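Local coordinates for type II secretion system protein F (Vibrio cholerae, PDB 3C1Q) that probably serves, with this first cytoplasmic domain as one part, in the inner-membrane complex of the type II system that secretes toxins and proteases from the periplasm, at residues B[93-96]-B[97-101]; B[62-65]-B[66-70]. All coordinates share one frame; numbering follows the deposited sequence.

How the contacts relate
From the N terminus, the chain first reaches contact 2, residues 62-70, where the short helix 64-68 starts after helix 45-59 and is capped by T63. Contact 1, residues 93-101, follows in series near the start of the long helix 92-121. Neither nests in or crosses the other, and neither closes a long loop: contact 2 forms the first turn of its helix, contact 1 about two turns. Helix 77-89 lies between them in sequence and touches both: F79 and V83 meet side chains of each contact. Contact 2 also seats helix 64-68 on helix 45-59; contact 1 brings helix 92-121 against helix 11-26. Their centres lie about 17 Å apart, their nearest atoms about 5 Å.

Contact 1 of 2, residues B[93-96]-B[97-101]; sequences DSVL and ERLAD. With CA (calcium ion), chain G.
E97 N donates to D93 O at 3.1 Å, the first of five i to i+4 backbone bonds that make 93-101 a regular stretch of helix 92-121. The E97 side chain has CG anti to the backbone N (chi1 179°) and bends at chi2, which brings OE2 to the calcium ion at 2.3 Å. Its OE1 is hydrogen-bonded by Q26 of helix 11-26. R98 N bonds to S94 O, and the same carbonyl oxygen sits 3.8 Å above one face of the R98 guanidinium, offset toward its rim. The folded-back arginine also brings NH2 within 3.8 Å of V95 CG2. At L99, the backbone N reaches V95 O at 2.9 Å, while CD1 lies 4.0 Å from V95 CG1, the two side chains running side by side in the same direction toward helix 77-89. A100 N bonds to L96 O at 2.8 Å, and its methyl group faces R19 and A22. D101, one turn beyond E97, holds the calcium ion with both carboxylate oxygens, OD1 and OD2, in bidentate fashion. Three waters and E43 of the second subunit complete the seven ligand atoms. E97 OE2 and D101 OD1 lie only 3.2 Å apart, a separation of two acceptors that the shared metal makes tolerable; R19, bonded to both, probably offsets their charge further. The i to i+4 spacing thus puts two acidic side chains on one helical face, and the calcium ion links that face to the neighbouring subunit of the homodimer.

Contact 2 of 2, residues B[62-65]-B[66-70]; sequences YTLS and DSLGD
T63 O accepts two hydrogen bonds from S67, one from OG at 2.8 Å and one from the backbone N at 3.0 Å, which arrive from opposite faces of the carbonyl plane. This is the start of the short helix 64-68, with T63 at the N-cap: its OG1, placed between the backbone N and the carbonyl carbon (chi1 52°), accepts from D66 N at 3.1 Å with an N-H...O angle of 148°, occupying an amide of the first turn. With chi1 -59° the S67 hydroxyl lies beside its own backbone N, which lets both groups reach the same T63 O. The next bond, L68 N to L64 O, is 2.9 Å long and nearly straight at the acceptor; beyond it, G69 N reaches S65 O only weakly. S65 OG is hydrogen-bonded to E87 OE1 of helix 77-89, whose OE2 takes L64 N. On the buried side, L64 and L68 meet obliquely, CD1 of the first 3.9 Å from CD2 of the second, while their flanks rest on V83 and F79. On the exposed side, D66 OD2 approaches the edge of the Y62 ring near its plane, 3.4 Å from CD1.

Contact 1 of 2, residues B[93-96]-B[97-101]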
loop_
_atom_site.group_PDB
_atom_site.type_symbol
_atom_site.label_atom_id
_atom_site.label_comp_id
_atom_site.label_asym_id
_atom_site.label_seq_id
_atom_site.Cartn_x
_atom_site.Cartn_y
_atom_site.Cartn_z
ATOM N N ASP B 93 -8.412 -3.524 13.099
ATOM C CA ASP B 93 -7.244 -2.800 12.626
ATOM C C ASP B 93 -5.967 -3.661 12.646
ATOM O O ASP B 93 -5.281 -3.777 11.639
ATOM C CB ASP B 93 -7.066 -1.473 13.370
ATOM C CG ASP B 93 -6.834 -1.620 14.868
ATOM O OD1 ASP B 93 -7.274 -2.602 15.504
ATOM O OD2 ASP B 93 -6.201 -0.695 15.421
ATOM N N SER B 94 -5.684 -4.298 13.775
ATOM C CA SER B 94 -4.455 -5.102 13.891
ATOM C C SER B 94 -4.554 -6.439 13.147
ATOM O O SER B 94 -3.543 -6.933 12.656
ATOM C CB SER B 94 -4.083 -5.339 15.356
ATOM O OG SER B 94 -5.178 -5.800 16.100
ATOM N N VAL B 95 -5.743 -7.033 13.106
ATOM C CA VAL B 95 -5.970 -8.251 12.322
ATOM C C VAL B 95 -5.757 -7.970 10.835
ATOM O O VAL B 95 -5.080 -8.745 10.151
ATOM C CB VAL B 95 -7.344 -8.891 12.597
ATOM C CG1 VAL B 95 -7.632 -10.034 11.609
ATOM C CG2 VAL B 95 -7.410 -9.427 14.039
ATOM N N LEU B 96 -6.273 -6.837 10.343
ATOM C CA LEU B 96 -6.025 -6.464 8.948
ATOM C C LEU B 96 -4.533 -6.287 8.681
ATOM O O LEU B 96 -4.026 -6.718 7.636
ATOM C CB LEU B 96 -6.818 -5.212 8.537
ATOM C CG LEU B 96 -8.311 -5.413 8.327
ATOM C CD1 LEU B 96 -8.987 -4.079 8.078
ATOM C CD2 LEU B 96 -8.584 -6.401 7.167
ATOM N N GLU B 97 -3.828 -5.649 9.602
ATOM C CA GLU B 97 -2.375 -5.484 9.455
ATOM C C GLU B 97 -1.714 -6.852 9.284
ATOM O O GLU B 97 -0.864 -7.042 8.402
ATOM C CB GLU B 97 -1.775 -4.765 10.665
ATOM C CG GLU B 97 -0.253 -4.578 10.594
ATOM C CD GLU B 97 0.192 -3.844 9.348
ATOM O OE1 GLU B 97 -0.519 -2.885 8.918
ATOM O OE2 GLU B 97 1.250 -4.227 8.791
ATOM N N ARG B 98 -2.074 -7.799 10.145
ATOM C CA ARG B 98 -1.501 -9.151 10.053
ATOM C C ARG B 98 -1.868 -9.842 8.746
ATOM O O ARG B 98 -1.028 -10.544 8.154
ATOM C CB ARG B 98 -1.903 -9.997 11.246
ATOM C CG ARG B 98 -1.211 -9.551 12.538
ATOM C CD ARG B 98 -1.096 -10.684 13.536
ATOM N NE ARG B 98 -2.376 -10.969 14.161
ATOM C CZ ARG B 98 -2.939 -10.207 15.099
ATOM N NH1 ARG B 98 -2.340 -9.100 15.540
ATOM N NH2 ARG B 98 -4.103 -10.557 15.606
ATOM N N LEU B 99 -3.102 -9.637 8.274
ATOM C CA LEU B 99 -3.516 -10.220 6.994
ATOM C C LEU B 99 -2.726 -9.587 5.831
ATOM O O LEU B 99 -2.320 -10.269 4.899
ATOM C CB LEU B 99 -5.016 -10.017 6.784
ATOM C CG LEU B 99 -5.893 -10.970 7.571
ATOM C CD1 LEU B 99 -7.345 -10.436 7.647
ATOM C CD2 LEU B 99 -5.855 -12.399 6.968
ATOM N N ALA B 100 -2.484 -8.287 5.919
ATOM C CA ALA B 100 -1.679 -7.573 4.929
ATOM C C ALA B 100 -0.230 -8.092 4.894
ATOM O O ALA B 100 0.335 -8.372 3.802
ATOM C CB ALA B 100 -1.715 -6.051 5.242
ATOM N N ASP B 101 0.375 -8.230 6.071
ATOM C CA ASP B 101 1.731 -8.760 6.199
ATOM C C ASP B 101 1.804 -10.149 5.619
ATOM O O ASP B 101 2.747 -10.481 4.901
ATOM C CB ASP B 101 2.172 -8.812 7.662
ATOM C CG ASP B 101 2.544 -7.447 8.214
ATOM O OD1 ASP B 101 2.897 -6.547 7.432
ATOM O OD2 ASP B 101 2.534 -7.303 9.443
HETATM CA CA CA G . 3.347 -4.917 9.323
HETATM O O HOH W 1 3.564 -2.738 10.447
HETATM O O HOH W 2 3.059 -5.443 11.738
HETATM O O HOH W 3 4.141 -3.624 7.490
#

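Contact 2 of 2, residues B[62-65]-B[66-70]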
loop_
_atom_site.group_PDB
_atom_site.type_symbol
_atom_site.label_atom_id
_atom_site.label_comp_id
_atom_site.label_asym_id
_atom_site.label_seq_id
_atom_site.Cartn_x
_atom_site.Cartn_y
_atom_site.Cartn_z
ATOM N N TYR B 62 -24.189 -5.379 7.356
ATOM C CA TYR B 62 -23.470 -6.646 7.318
ATOM C C TYR B 62 -22.059 -6.425 7.812
ATOM O O TYR B 62 -21.464 -5.381 7.550
ATOM C CB TYR B 62 -23.422 -7.183 5.900
ATOM C CG TYR B 62 -24.764 -7.590 5.349
ATOM C CD1 TYR B 62 -25.296 -8.830 5.640
ATOM C CD2 TYR B 62 -25.498 -6.744 4.513
ATOM C CE1 TYR B 62 -26.506 -9.213 5.133
ATOM C CE2 TYR B 62 -26.705 -7.123 3.995
ATOM C CZ TYR B 62 -27.216 -8.366 4.305
ATOM O OH TYR B 62 -28.428 -8.745 3.785
ATOM N N THR B 63 -21.507 -7.400 8.519
ATOM C CA THR B 63 -20.098 -7.310 8.899
ATOM C C THR B 63 -19.197 -7.483 7.670
ATOM O O THR B 63 -19.616 -7.969 6.614
ATOM C CB THR B 63 -19.719 -8.359 9.935
ATOM O OG1 THR B 63 -20.133 -9.639 9.449
ATOM C CG2 THR B 63 -20.361 -8.067 11.284
ATOM N N LEU B 64 -17.960 -7.048 7.797
ATOM C CA LEU B 64 -17.000 -7.265 6.740
ATOM C C LEU B 64 -16.815 -8.761 6.500
ATOM O O LEU B 64 -16.877 -9.219 5.354
ATOM C CB LEU B 64 -15.671 -6.600 7.064
ATOM C CG LEU B 64 -14.584 -6.750 5.992
ATOM C CD1 LEU B 64 -15.026 -6.209 4.638
ATOM C CD2 LEU B 64 -13.269 -6.080 6.443
ATOM N N SER B 65 -16.596 -9.521 7.566
ATOM C CA SER B 65 -16.418 -10.979 7.454
ATOM C C SER B 65 -17.598 -11.658 6.758
ATOM O O SER B 65 -17.406 -12.543 5.916
ATOM C CB SER B 65 -16.178 -11.616 8.834
ATOM O OG SER B 65 -17.210 -11.312 9.755
ATOM N N ASP B 66 -18.824 -11.250 7.084
ATOM C CA ASP B 66 -19.994 -11.878 6.469
ATOM C C ASP B 66 -20.048 -11.514 4.975
ATOM O O ASP B 66 -20.279 -12.379 4.115
ATOM C CB ASP B 66 -21.272 -11.439 7.207
ATOM C CG ASP B 66 -22.504 -12.187 6.764
ATOM O OD1 ASP B 66 -22.386 -13.391 6.456
ATOM O OD2 ASP B 66 -23.596 -11.575 6.762
ATOM N N SER B 67 -19.795 -10.243 4.680
ATOM C CA SER B 67 -19.785 -9.739 3.294
ATOM C C SER B 67 -18.735 -10.457 2.426
ATOM O O SER B 67 -19.026 -10.854 1.303
ATOM C CB SER B 67 -19.560 -8.232 3.273
ATOM O OG SER B 67 -20.577 -7.530 3.992
ATOM N N LEU B 68 -17.537 -10.663 2.971
ATOM C CA LEU B 68 -16.460 -11.332 2.215
ATOM C C LEU B 68 -16.822 -12.763 1.838
ATOM O O LEU B 68 -16.217 -13.335 0.932
ATOM C CB LEU B 68 -15.159 -11.331 3.004
ATOM C CG LEU B 68 -14.559 -9.971 3.355
ATOM C CD1 LEU B 68 -13.255 -10.168 4.140
ATOM C CD2 LEU B 68 -14.337 -9.104 2.121
ATOM N N GLY B 69 -17.784 -13.346 2.556
ATOM C CA GLY B 69 -18.250 -14.691 2.287
ATOM C C GLY B 69 -18.944 -14.862 0.951
ATOM O O GLY B 69 -19.118 -15.986 0.488
ATOM N N ASP B 70 -19.360 -13.754 0.338
ATOM C CA ASP B 70 -19.846 -13.787 -1.043
ATOM C C ASP B 70 -18.724 -14.013 -2.088
ATOM O O ASP B 70 -19.015 -14.259 -3.259
ATOM C CB ASP B 70 -20.640 -12.517 -1.356
ATOM C CG ASP B 70 -21.937 -12.407 -0.548
ATOM O OD1 ASP B 70 -22.324 -13.379 0.127
ATOM O OD2 ASP B 70 -22.565 -11.330 -0.577
#